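Local coordinates for carboxylic ester hydrolase (Aspergillus niger, PDB 7K4O), which hydrolyses carboxylic esters as a serine esterase of the tannase family, probably releasing gallic acid from tannins, at residues E8-S13 with N56-T61; Q105-G110 with S117-G122; Y170-S173 with K177-A180; V111-A116 with N481-I486. All blocks are in the same frame, centred on the assembly; numbering follows the deposited sequence. Where two conformers were deposited one is given.

From the N terminus, contact 1 comes first: a disulfide between C10 and C58 closes a loop of 47 intervening residues and ties the N-terminal helical region to strand 50-66. Contact 2 follows in series, folding the short helix 108-111 back on strand 115-120. Contact 4 takes up the six residues between the segments of contact 2 and joins them to helix 481-491, so contacts 2 and 4 cross along the chain; G110 O and A115 N lie 3.0 Å apart, a probable hydrogen bond between them. Contact 3, the turn between helix 144-169 and strand 179-185, is nested inside the long loop closed by contact 4. All four reach the same mixed sheet.

Contact 1: E8-S13 with N56-T61; sequences ELCTDS and NYCNVT. With NAG (2-acetamido-2-deoxy-beta-D-glucopyranose), chain C.
C10 and C58 are joined by a disulfide, the SG atoms 2.2 Å apart, and this bond carries the contact. Both cysteines hold SG anti to the backbone N, with chi1 of -161° at C10 and -174° at C58, which puts each SG beside its own carbonyl carbon, on the side facing the other cysteine. A chi3 of 75° gives the bridge a right-handed twist and brings CB of C10 to 3.7 Å from CB of C58. The CA atoms of the same pair are 5.4 Å apart. C10 is the centre of an inverse gamma turn, in which T11 N bonds to L9 O at 3.0 Å; it lies at the break between two helices, the second of which is N-capped by T11 OG1 bonding to I14 N. Around the bridge, T37 and V39 of strand 28-47 pack on C10 and L6 on C58, and both cysteines are buried.

C58 and N59 direct their CB atoms to different sides of strand 50-66. That of N59 points away from the disulfide, and its ND2 is covalently bonded to C1 of the N-acetylglucosamine at 1.5 Å. Two residues along the strand in either direction lie the next contacts of the sugar: T61 CG2 lies 3.8 Å from its C5, and Y57 OH is 3.8 Å from the acetyl methyl C8. The Y57 ring itself stacks with W79. N59, V60 and T61 form an N-X-T glycosylation sequon on a sheet strand, with a disulfide that clasps the N-terminal segment against the opposite side.

Contact 2: Q105-G110 with S117-G122; sequences QSLPGG and SGMTDG
L107 lies on the crossover of a beta-alpha-beta unit, made of strand 89-93, helix 108-111 and strand 115-120, and packs its side chain against S117, G118 and M119 of the last strand. At the root of the side chain, L107 CB stands 4.4 Å from S117 CB, beyond close contact. CG is turned anti to the carbonyl carbon (chi1 -59°), and from this branch point the two methyls part. CD2 drops onto the strand, 3.6 Å from G118 C and equally near S117 C, and lies across the backbone of G118, touching the carbonyl carbons on both sides of that residue's CA. CD1 reaches instead to M119, lying 3.8 Å from its SD, with CE just beyond. The M119 chain is extended past CG and runs at about a right angle to the leucine, and by these distances its sulfur end receives the methyl. W79 and T93, from the flanking strands 74-81 and 89-93, also touch L107, which is buried against the sheet.

Farther along, the strand ends in an ST turn: G122 N donates to T120 OG1 at 2.8 Å, with a nearly straight N-H...O angle of 163°. At the other end of the contact G110, having no side chain, lets the hydroxyl of S117 approach its backbone. S117 OG hydrogen-bonds to A115 O, and the same oxygen lies 3.1 Å from G110 CA.

Contact 3: Y170-S173 with K177-A180; sequences YGMS and KLYA
K177 makes a salt bridge through NZ to OD1 of D204, and OD2 of the same carboxylate accepts from A180 N, so one aspartate grips both ends of the segment 177-180. At its backbone K177 receives the methyl of M172: CE lies 3.5 Å from K177 O, a van der Waals approach with no hydrogen bond between the segments. The same methyl is 3.9 Å from L178 CB, while M172 SD stands 4.1 Å from L178 CD1.

The methionine reaches these atoms by an extended run to SD, followed by a bend at chi3 of 68° that swings CE toward the K177 carbonyl. Its chain meets that of L178 at about a right angle, and the two distances show methyl and sulfur touching the leucine at separate points, CB and CD1. The aliphatic part of K177 serves another partner: CG sits 3.7 Å above the Y179 ring plane, over its centre, in a CH-pi arrangement. S173 is held from within the turn, its N donating to OD2 of D176.

G171, with phi of 69°, ends helix 144-169 in a Schellman motif, and the chain then turns into strand 179-185. R167 of that helix touches both M172 and L178, and K163 touches L178. M172 also meets F86 and N88, so the turn packs between the end of helix 144-169 and the loop before strand 89-93, and Y179 beyond it packs on V489 and E490 of helix 481-491.

Contact 4: V111-A116 with N481-I486; sequences VMYGAA and NMAVMI. With FWN (2-[2-(2-ethoxyethoxy)ethoxy]ethanol), chain S.
The bound triethylene glycol ether lies in a pocket built by Y113, A483 and I486, where the end of helix 108-111 meets the first turns of helix 481-491. The Y113 ring is the centre of the contact. The M482 and Y113 side chains run antiparallel alongside each other, with M482 CG coming obliquely to 3.6 Å from Y113 CD2; the M482 chain bends at chi2, which turns SD away from the ring. I486 meets the root of the tyrosine, with CD1 at 3.9 Å from Y113 CB. Over one face of the ring stands A483 N, 4.2 Å above the plane and offset toward the rim, and A483 CB lies 3.9 Å from Y113 CE1.

The polar end of the tyrosine is joined to the helix through a water. This water is 2.8 Å from Y113 OH and accepts from A483 N at 2.9 Å, occupying the amide of the first helical turn, which has no earlier helical carbonyl to bond to. The glycol ether borders the same residues: its C6 packs 3.6 Å from I486 CG2.

On the other side, Y113 O accepts from R89 NH1, and G114, at positive phi, is the C-prime residue of a Schellman motif with G114 N bonded to V111 O. M482 and I486 also touch L91 and R89 of strand 89-93, respectively, so the arrangement is helix 481-491 packed on the central sheet of an alpha/beta hydrolase fold.

Contact 1: E8-S13 with N56-T61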
loop_
_atom_site.group_PDB
_atom_site.type_symbol
_atom_site.label_atom_id
_atom_site.label_comp_id
_atom_site.label_asym_id
_atom_site.label_seq_id
_atom_site.Cartn_x
_atom_site.Cartn_y
_atom_site.Cartn_z
ATOM N N GLU A 8 23.140 -26.733 -11.489
ATOM C CA GLU A 8 22.369 -27.978 -11.688
ATOM C C GLU A 8 20.857 -27.709 -11.628
ATOM O O GLU A 8 20.122 -28.428 -12.324
ATOM C CB GLU A 8 22.762 -29.007 -10.631
ATOM C CG GLU A 8 24.183 -29.561 -10.813
ATOM C CD GLU A 8 24.651 -30.400 -9.621
ATOM O OE1 GLU A 8 23.891 -30.517 -8.621
ATOM O OE2 GLU A 8 25.746 -30.980 -9.712
ATOM N N LEU A 9 20.462 -26.780 -10.772
ATOM C CA LEU A 9 19.029 -26.413 -10.524
ATOM C C LEU A 9 18.458 -25.677 -11.746
ATOM O O LEU A 9 17.331 -25.962 -12.198
ATOM C CB LEU A 9 18.941 -25.507 -9.311
ATOM C CG LEU A 9 17.536 -24.962 -8.985
ATOM C CD1 LEU A 9 16.673 -26.061 -8.562
ATOM C CD2 LEU A 9 17.597 -23.941 -7.885
ATOM N N CYS A 10 19.271 -24.803 -12.340
ATOM C CA CYS A 10 18.747 -23.812 -13.300
ATOM C C CYS A 10 18.800 -24.356 -14.721
ATOM O O CYS A 10 19.591 -23.833 -15.557
ATOM C CB CYS A 10 19.503 -22.518 -13.125
ATOM S SG CYS A 10 18.589 -21.114 -13.838
ATOM N N THR A 11 17.957 -25.320 -15.022
ATOM C CA THR A 11 17.807 -25.877 -16.365
ATOM C C THR A 11 16.335 -26.049 -16.680
ATOM O O THR A 11 15.506 -26.283 -15.765
ATOM C CB THR A 11 18.523 -27.224 -16.531
ATOM O OG1 THR A 11 17.708 -28.272 -15.988
ATOM C CG2 THR A 11 19.906 -27.208 -15.898
ATOM N N ASP A 12 16.008 -26.035 -17.960
ATOM C CA ASP A 12 14.606 -26.201 -18.370
ATOM C C ASP A 12 14.118 -27.574 -17.915
ATOM O O ASP A 12 12.962 -27.680 -17.484
ATOM C CB ASP A 12 14.455 -26.046 -19.880
ATOM C CG ASP A 12 14.566 -24.641 -20.419
ATOM O OD1 ASP A 12 14.681 -23.692 -19.628
ATOM O OD2 ASP A 12 14.536 -24.517 -21.685
ATOM N N SER A 13 14.954 -28.610 -18.003
ATOM C CA SER A 13 14.554 -29.987 -17.655
ATOM C C SER A 13 14.162 -30.075 -16.178
ATOM O O SER A 13 13.130 -30.714 -15.882
ATOM C CB SER A 13 15.659 -30.946 -18.027
ATOM O OG SER A 13 15.686 -31.052 -19.442
ATOM N N ASN A 56 22.387 -14.481 -5.869
ATOM C CA ASN A 56 22.454 -15.409 -7.004
ATOM C C ASN A 56 21.100 -16.122 -7.075
ATOM O O ASN A 56 20.581 -16.488 -5.986
ATOM C CB ASN A 56 23.525 -16.492 -6.795
ATOM C CG ASN A 56 24.869 -15.869 -6.472
ATOM O OD1 ASN A 56 25.372 -15.056 -7.214
ATOM N ND2 ASN A 56 25.452 -16.241 -5.353
ATOM N N TYR A 57 20.589 -16.365 -8.267
ATOM C CA TYR A 57 19.297 -17.081 -8.413
ATOM C C TYR A 57 19.104 -17.604 -9.802
ATOM O O TYR A 57 19.819 -17.239 -10.755
ATOM C CB TYR A 57 18.154 -16.142 -7.973
ATOM C CG TYR A 57 18.046 -14.852 -8.741
ATOM C CD1 TYR A 57 18.759 -13.739 -8.343
ATOM C CD2 TYR A 57 17.256 -14.766 -9.882
ATOM C CE1 TYR A 57 18.688 -12.541 -9.048
ATOM C CE2 TYR A 57 17.173 -13.573 -10.588
ATOM C CZ TYR A 57 17.901 -12.483 -10.184
ATOM O OH TYR A 57 17.802 -11.327 -10.923
ATOM N N CYS A 58 18.101 -18.445 -9.925
ATOM C CA CYS A 58 17.552 -18.947 -11.171
ATOM C C CYS A 58 16.316 -18.142 -11.500
ATOM O O CYS A 58 15.320 -18.256 -10.742
ATOM C CB CYS A 58 17.209 -20.409 -11.072
ATOM S SG CYS A 58 16.688 -21.091 -12.649
ATOM N N ASN A 59 16.365 -17.396 -12.588
ATOM C CA ASN A 59 15.173 -16.654 -13.068
ATOM C C ASN A 59 14.349 -17.595 -13.925
ATOM O O ASN A 59 14.768 -17.937 -15.068
ATOM C CB ASN A 59 15.621 -15.406 -13.812
ATOM C CG ASN A 59 14.530 -14.721 -14.611
ATOM O OD1 ASN A 59 13.364 -14.831 -14.251
ATOM N ND2 ASN A 59 14.904 -14.098 -15.751
ATOM N N VAL A 60 13.127 -17.923 -13.488
ATOM C CA VAL A 60 12.213 -18.866 -14.172
ATOM C C VAL A 60 11.003 -18.074 -14.688
ATOM O O VAL A 60 10.424 -17.298 -13.918
ATOM C CB VAL A 60 11.710 -19.966 -13.223
ATOM C CG1 VAL A 60 10.718 -20.875 -13.909
ATOM C CG2 VAL A 60 12.900 -20.768 -12.686
ATOM N N THR A 61 10.620 -18.305 -15.924
ATOM C CA THR A 61 9.263 -17.880 -16.369
ATOM C C THR A 61 8.546 -19.038 -17.017
ATOM O O THR A 61 9.153 -19.956 -17.573
ATOM C CB THR A 61 9.203 -16.643 -17.282
ATOM O OG1 THR A 61 9.548 -17.021 -18.622
ATOM C CG2 THR A 61 10.012 -15.492 -16.761
HETATM C C1 NAG C . 13.939 -13.369 -16.559
HETATM C C2 NAG C . 14.552 -12.036 -16.969
HETATM C C3 NAG C . 13.562 -11.353 -17.917
HETATM C C4 NAG C . 13.226 -12.230 -19.035
HETATM C C5 NAG C . 12.722 -13.588 -18.545
HETATM C C6 NAG C . 12.423 -14.590 -19.607
HETATM C C7 NAG C . 16.087 -11.120 -15.302
HETATM C C8 NAG C . 16.218 -10.184 -14.214
HETATM N N2 NAG C . 14.824 -11.189 -15.852
HETATM O O3 NAG C . 14.142 -10.130 -18.333
HETATM O O4 NAG C . 12.120 -11.637 -19.713
HETATM O O5 NAG C . 13.692 -14.159 -17.668
HETATM O O6 NAG C . 13.473 -14.782 -20.561
HETATM O O7 NAG C . 16.994 -11.835 -15.691
#

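Contact 2: Q105-G110 with S117-G122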
loop_
_atom_site.group_PDB
_atom_site.type_symbol
_atom_site.label_atom_id
_atom_site.label_comp_id
_atom_site.label_asym_id
_atom_site.label_seq_id
_atom_site.Cartn_x
_atom_site.Cartn_y
_atom_site.Cartn_z
ATOM N N GLN A 105 11.755 -5.196 -8.801
ATOM C CA GLN A 105 12.007 -4.506 -7.451
ATOM C C GLN A 105 11.646 -5.257 -6.110
ATOM O O GLN A 105 12.272 -5.053 -4.995
ATOM C CB GLN A 105 11.312 -3.148 -7.469
ATOM C CG GLN A 105 11.857 -2.214 -8.545
ATOM C CD GLN A 105 13.360 -2.038 -8.562
ATOM O OE1 GLN A 105 13.977 -1.740 -7.553
ATOM N NE2 GLN A 105 13.962 -2.308 -9.712
ATOM N N SER A 106 10.677 -6.180 -6.180
ATOM C CA SER A 106 10.270 -6.896 -4.938
ATOM C C SER A 106 10.974 -8.254 -4.809
ATOM O O SER A 106 11.252 -8.659 -3.646
ATOM C CB SER A 106 8.763 -7.086 -4.828
ATOM O OG SER A 106 8.097 -5.849 -4.780
ATOM N N LEU A 107 11.141 -8.969 -5.900
ATOM C CA LEU A 107 11.655 -10.347 -5.892
ATOM C C LEU A 107 12.991 -10.473 -5.147
ATOM O O LEU A 107 13.182 -11.479 -4.444
ATOM C CB LEU A 107 11.765 -10.920 -7.301
ATOM C CG LEU A 107 10.478 -10.992 -8.119
ATOM C CD1 LEU A 107 10.778 -11.477 -9.500
ATOM C CD2 LEU A 107 9.504 -11.923 -7.432
ATOM N N PRO A 108 13.949 -9.511 -5.197
ATOM C CA PRO A 108 15.211 -9.705 -4.458
ATOM C C PRO A 108 14.999 -9.870 -2.956
ATOM O O PRO A 108 15.788 -10.519 -2.294
ATOM C CB PRO A 108 15.972 -8.384 -4.709
ATOM C CG PRO A 108 15.441 -7.916 -6.085
ATOM C CD PRO A 108 13.966 -8.291 -6.042
ATOM N N GLY A 109 13.950 -9.238 -2.413
ATOM C CA GLY A 109 13.671 -9.227 -0.982
ATOM C C GLY A 109 13.299 -10.616 -0.485
ATOM O O GLY A 109 13.274 -10.794 0.744
ATOM N N GLY A 110 12.923 -11.531 -1.350
ATOM C CA GLY A 110 12.725 -12.930 -0.958
ATOM C C GLY A 110 13.989 -13.745 -1.104
ATOM O O GLY A 110 14.368 -14.481 -0.189
ATOM N N SER A 117 10.759 -16.758 -4.845
ATOM C CA SER A 117 10.056 -15.455 -4.856
ATOM C C SER A 117 9.323 -15.291 -6.189
ATOM O O SER A 117 9.898 -15.540 -7.250
ATOM C CB SER A 117 11.054 -14.339 -4.665
ATOM O OG SER A 117 11.763 -14.488 -3.419
ATOM N N GLY A 118 8.034 -14.982 -6.142
ATOM C CA GLY A 118 7.209 -14.968 -7.354
ATOM C C GLY A 118 6.429 -13.698 -7.598
ATOM O O GLY A 118 6.065 -12.959 -6.671
ATOM N N MET A 119 6.141 -13.490 -8.881
ATOM C CA MET A 119 5.194 -12.451 -9.317
ATOM C C MET A 119 4.411 -12.952 -10.522
ATOM O O MET A 119 4.807 -13.916 -11.198
ATOM C CB MET A 119 5.945 -11.165 -9.663
ATOM C CG MET A 119 6.788 -11.278 -10.908
ATOM S SD MET A 119 7.737 -9.682 -11.033
ATOM C CE MET A 119 8.503 -9.959 -12.606
ATOM N N THR A 120 3.313 -12.263 -10.800
ATOM C CA THR A 120 2.436 -12.603 -11.925
ATOM C C THR A 120 2.267 -11.388 -12.846
ATOM O O THR A 120 2.385 -10.232 -12.417
ATOM C CB THR A 120 1.063 -13.058 -11.400
ATOM O OG1 THR A 120 0.198 -13.387 -12.490
ATOM C CG2 THR A 120 0.389 -12.066 -10.496
ATOM N N ASP A 121 1.921 -11.681 -14.079
ATOM C CA ASP A 121 1.459 -10.624 -15.003
ATOM C C ASP A 121 -0.061 -10.505 -14.987
ATOM O O ASP A 121 -0.570 -9.676 -15.722
ATOM C CB ASP A 121 1.974 -10.800 -16.424
ATOM C CG ASP A 121 1.153 -11.652 -17.345
ATOM O OD1 ASP A 121 0.360 -12.511 -16.879
ATOM O OD2 ASP A 121 1.349 -11.477 -18.597
ATOM N N GLY A 122 -0.769 -11.351 -14.233
ATOM C CA GLY A 122 -2.222 -11.179 -14.089
ATOM C C GLY A 122 -3.032 -11.588 -15.287
ATOM O O GLY A 122 -4.294 -11.446 -15.226
#

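Contact 3: Y170-S173 with K177-A180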
loop_
_atom_site.group_PDB
_atom_site.type_symbol
_atom_site.label_atom_id
_atom_site.label_comp_id
_atom_site.label_asym_id
_atom_site.label_seq_id
_atom_site.Cartn_x
_atom_site.Cartn_y
_atom_site.Cartn_z
ATOM N N TYR A 170 13.004 -28.336 -4.937
ATOM C CA TYR A 170 14.007 -28.465 -3.860
ATOM C C TYR A 170 13.886 -29.838 -3.184
ATOM O O TYR A 170 14.626 -30.060 -2.215
ATOM C CB TYR A 170 13.884 -27.338 -2.867
ATOM C CG TYR A 170 14.285 -25.988 -3.451
ATOM C CD1 TYR A 170 15.605 -25.711 -3.804
ATOM C CD2 TYR A 170 13.347 -24.995 -3.675
ATOM C CE1 TYR A 170 15.991 -24.482 -4.319
ATOM C CE2 TYR A 170 13.718 -23.766 -4.152
ATOM C CZ TYR A 170 15.019 -23.525 -4.569
ATOM O OH TYR A 170 15.355 -22.275 -4.999
ATOM N N GLY A 171 12.991 -30.687 -3.647
ATOM C CA GLY A 171 12.859 -32.065 -3.090
ATOM C C GLY A 171 12.318 -32.059 -1.680
ATOM O O GLY A 171 12.728 -32.936 -0.854
ATOM N N MET A 172 11.423 -31.131 -1.366
ATOM C CA MET A 172 10.786 -31.104 -0.027
ATOM C C MET A 172 9.839 -32.298 0.104
ATOM O O MET A 172 9.085 -32.638 -0.818
ATOM C CB MET A 172 10.015 -29.808 0.198
ATOM C CG MET A 172 10.912 -28.594 0.221
ATOM S SD MET A 172 10.064 -27.047 0.523
ATOM C CE MET A 172 9.550 -27.300 2.219
ATOM N N SER A 173 9.774 -32.916 1.275
ATOM C CA SER A 173 8.797 -33.994 1.487
ATOM C C SER A 173 7.449 -33.371 1.763
ATOM O O SER A 173 7.375 -32.198 2.133
ATOM C CB SER A 173 9.274 -34.889 2.629
ATOM O OG SER A 173 9.049 -34.169 3.840
ATOM N N LYS A 177 7.766 -28.468 6.308
ATOM C CA LYS A 177 7.025 -27.183 6.382
ATOM C C LYS A 177 7.624 -26.187 5.362
ATOM O O LYS A 177 8.832 -25.870 5.384
ATOM C CB LYS A 177 7.121 -26.589 7.763
ATOM C CG LYS A 177 6.448 -25.247 7.976
ATOM C CD LYS A 177 4.998 -25.175 7.768
ATOM C CE LYS A 177 4.331 -23.883 8.271
ATOM N NZ LYS A 177 3.118 -23.526 7.443
ATOM N N LEU A 178 6.751 -25.590 4.543
ATOM C CA LEU A 178 7.140 -24.452 3.657
ATOM C C LEU A 178 6.542 -23.193 4.279
ATOM O O LEU A 178 5.308 -23.052 4.330
ATOM C CB LEU A 178 6.609 -24.683 2.245
ATOM C CG LEU A 178 6.892 -23.521 1.279
ATOM C CD1 LEU A 178 8.390 -23.317 1.041
ATOM C CD2 LEU A 178 6.171 -23.796 -0.013
ATOM N N TYR A 179 7.365 -22.316 4.784
ATOM C CA TYR A 179 6.892 -21.029 5.333
ATOM C C TYR A 179 6.623 -20.080 4.172
ATOM O O TYR A 179 7.523 -19.793 3.362
ATOM C CB TYR A 179 7.897 -20.431 6.302
ATOM C CG TYR A 179 8.027 -21.203 7.602
ATOM C CD1 TYR A 179 7.042 -21.080 8.560
ATOM C CD2 TYR A 179 9.059 -22.087 7.817
ATOM C CE1 TYR A 179 7.143 -21.737 9.777
ATOM C CE2 TYR A 179 9.169 -22.756 9.048
ATOM C CZ TYR A 179 8.192 -22.596 9.996
ATOM O OH TYR A 179 8.205 -23.193 11.244
ATOM N N ALA A 180 5.400 -19.586 4.078
ATOM C CA ALA A 180 4.964 -18.791 2.914
ATOM C C ALA A 180 4.603 -17.389 3.392
ATOM O O ALA A 180 3.881 -17.225 4.406
ATOM C CB ALA A 180 3.794 -19.487 2.233
#

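Contact 4: V111-A116 with N481-I486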
loop_
_atom_site.group_PDB
_atom_site.type_symbol
_atom_site.label_atom_id
_atom_site.label_comp_id
_atom_site.label_asym_id
_atom_site.label_seq_id
_atom_site.Cartn_x
_atom_site.Cartn_y
_atom_site.Cartn_z
ATOM N N VAL A 111 14.614 -13.635 -2.249
ATOM C CA VAL A 111 15.801 -14.475 -2.587
ATOM C C VAL A 111 16.876 -14.253 -1.518
ATOM O O VAL A 111 17.506 -15.239 -1.091
ATOM C CB VAL A 111 16.324 -14.151 -3.979
ATOM C CG1 VAL A 111 17.670 -14.814 -4.231
ATOM C CG2 VAL A 111 15.312 -14.541 -5.030
ATOM N N MET A 112 17.024 -13.038 -1.023
ATOM C CA MET A 112 18.121 -12.777 -0.053
ATOM C C MET A 112 17.805 -13.423 1.308
ATOM O O MET A 112 18.751 -13.554 2.114
ATOM C CB MET A 112 18.418 -11.298 0.101
ATOM C CG MET A 112 17.330 -10.538 0.796
ATOM S SD MET A 112 17.725 -8.793 1.087
ATOM C CE MET A 112 17.972 -8.189 -0.566
ATOM N N TYR A 113 16.564 -13.843 1.578
ATOM C CA TYR A 113 16.192 -14.618 2.792
ATOM C C TYR A 113 15.938 -16.085 2.439
ATOM O O TYR A 113 15.278 -16.794 3.208
ATOM C CB TYR A 113 15.016 -13.939 3.490
ATOM C CG TYR A 113 15.395 -12.644 4.122
ATOM C CD1 TYR A 113 16.157 -12.579 5.286
ATOM C CD2 TYR A 113 15.129 -11.449 3.489
ATOM C CE1 TYR A 113 16.568 -11.357 5.807
ATOM C CE2 TYR A 113 15.583 -10.235 3.980
ATOM C CZ TYR A 113 16.305 -10.175 5.157
ATOM O OH TYR A 113 16.735 -8.984 5.687
ATOM N N GLY A 114 16.472 -16.575 1.327
ATOM C CA GLY A 114 16.355 -17.978 0.922
ATOM C C GLY A 114 14.959 -18.401 0.551
ATOM O O GLY A 114 14.624 -19.601 0.676
ATOM N N ALA A 115 14.154 -17.451 0.042
ATOM C CA ALA A 115 12.784 -17.741 -0.426
ATOM C C ALA A 115 12.741 -17.786 -1.935
ATOM O O ALA A 115 13.230 -16.847 -2.601
ATOM C CB ALA A 115 11.816 -16.731 0.106
ATOM N N ALA A 116 12.118 -18.832 -2.461
ATOM C CA ALA A 116 11.572 -18.819 -3.826
ATOM C C ALA A 116 10.606 -17.645 -3.874
ATOM O O ALA A 116 9.755 -17.538 -2.987
ATOM C CB ALA A 116 10.963 -20.158 -4.180
ATOM N N ASN A 481 11.375 -5.733 7.221
ATOM C CA ASN A 481 10.128 -6.423 7.577
ATOM C C ASN A 481 10.202 -7.920 7.297
ATOM O O ASN A 481 9.525 -8.661 8.033
ATOM C CB ASN A 481 8.923 -5.801 6.900
ATOM C CG ASN A 481 8.601 -4.437 7.463
ATOM O OD1 ASN A 481 8.996 -4.092 8.593
ATOM N ND2 ASN A 481 7.789 -3.678 6.726
ATOM N N MET A 482 10.913 -8.370 6.280
ATOM C CA MET A 482 10.968 -9.822 5.986
ATOM C C MET A 482 11.710 -10.539 7.128
ATOM O O MET A 482 11.211 -11.559 7.672
ATOM C CB MET A 482 11.641 -10.087 4.654
ATOM C CG MET A 482 11.586 -11.517 4.246
ATOM S SD MET A 482 9.857 -12.112 3.955
ATOM C CE MET A 482 10.338 -13.694 3.246
ATOM N N ALA A 483 12.818 -9.959 7.587
ATOM C CA ALA A 483 13.550 -10.570 8.720
ATOM C C ALA A 483 12.661 -10.576 9.970
ATOM O O ALA A 483 12.666 -11.589 10.708
ATOM C CB ALA A 483 14.874 -9.841 8.979
ATOM N N VAL A 484 11.924 -9.493 10.237
ATOM C CA VAL A 484 11.078 -9.412 11.452
ATOM C C VAL A 484 9.965 -10.456 11.361
ATOM O O VAL A 484 9.632 -11.115 12.384
ATOM C CB VAL A 484 10.570 -7.971 11.661
ATOM C CG1 VAL A 484 9.470 -7.893 12.713
ATOM C CG2 VAL A 484 11.742 -7.067 12.002
ATOM N N MET A 485 9.331 -10.560 10.184
ATOM C CA MET A 485 8.216 -11.527 9.975
ATOM C C MET A 485 8.747 -12.956 10.116
ATOM O O MET A 485 8.091 -13.762 10.776
ATOM C CB MET A 485 7.550 -11.290 8.617
ATOM C CG MET A 485 6.384 -12.197 8.401
ATOM S SD MET A 485 5.076 -12.140 9.623
ATOM C CE MET A 485 4.126 -10.749 8.974
ATOM N N ILE A 486 9.878 -13.259 9.512
ATOM C CA ILE A 486 10.482 -14.607 9.683
ATOM C C ILE A 486 10.697 -14.871 11.170
ATOM O O ILE A 486 10.399 -15.998 11.637
ATOM C CB ILE A 486 11.777 -14.721 8.884
ATOM C CG1 ILE A 486 11.489 -14.819 7.387
ATOM C CG2 ILE A 486 12.583 -15.918 9.372
ATOM C CD1 ILE A 486 12.667 -14.525 6.544
HETATM O O4 FWN S . 16.995 -15.275 8.645
HETATM C C5 FWN S . 16.357 -14.087 8.973
HETATM C C6 FWN S . 15.587 -14.091 10.243
HETATM O O7 FWN S . 15.624 -13.032 11.102
HETATM C C8 FWN S . 16.623 -12.980 12.043
HETATM C C9 FWN S . 17.005 -11.638 12.549
HETATM O O10 FWN S . 18.058 -10.981 11.930
HETATM C C11 FWN S . 18.892 -10.179 12.687
HETATM C C12 FWN S . 19.905 -9.389 11.956
HETATM O O13 FWN S . 20.744 -10.115 11.131
HETATM C C14 FWN S . 21.550 -9.423 10.243
HETATM C C1 FWN S . 22.303 -10.155 9.179
HETATM O O HOH W 1 14.217 -7.829 6.181
#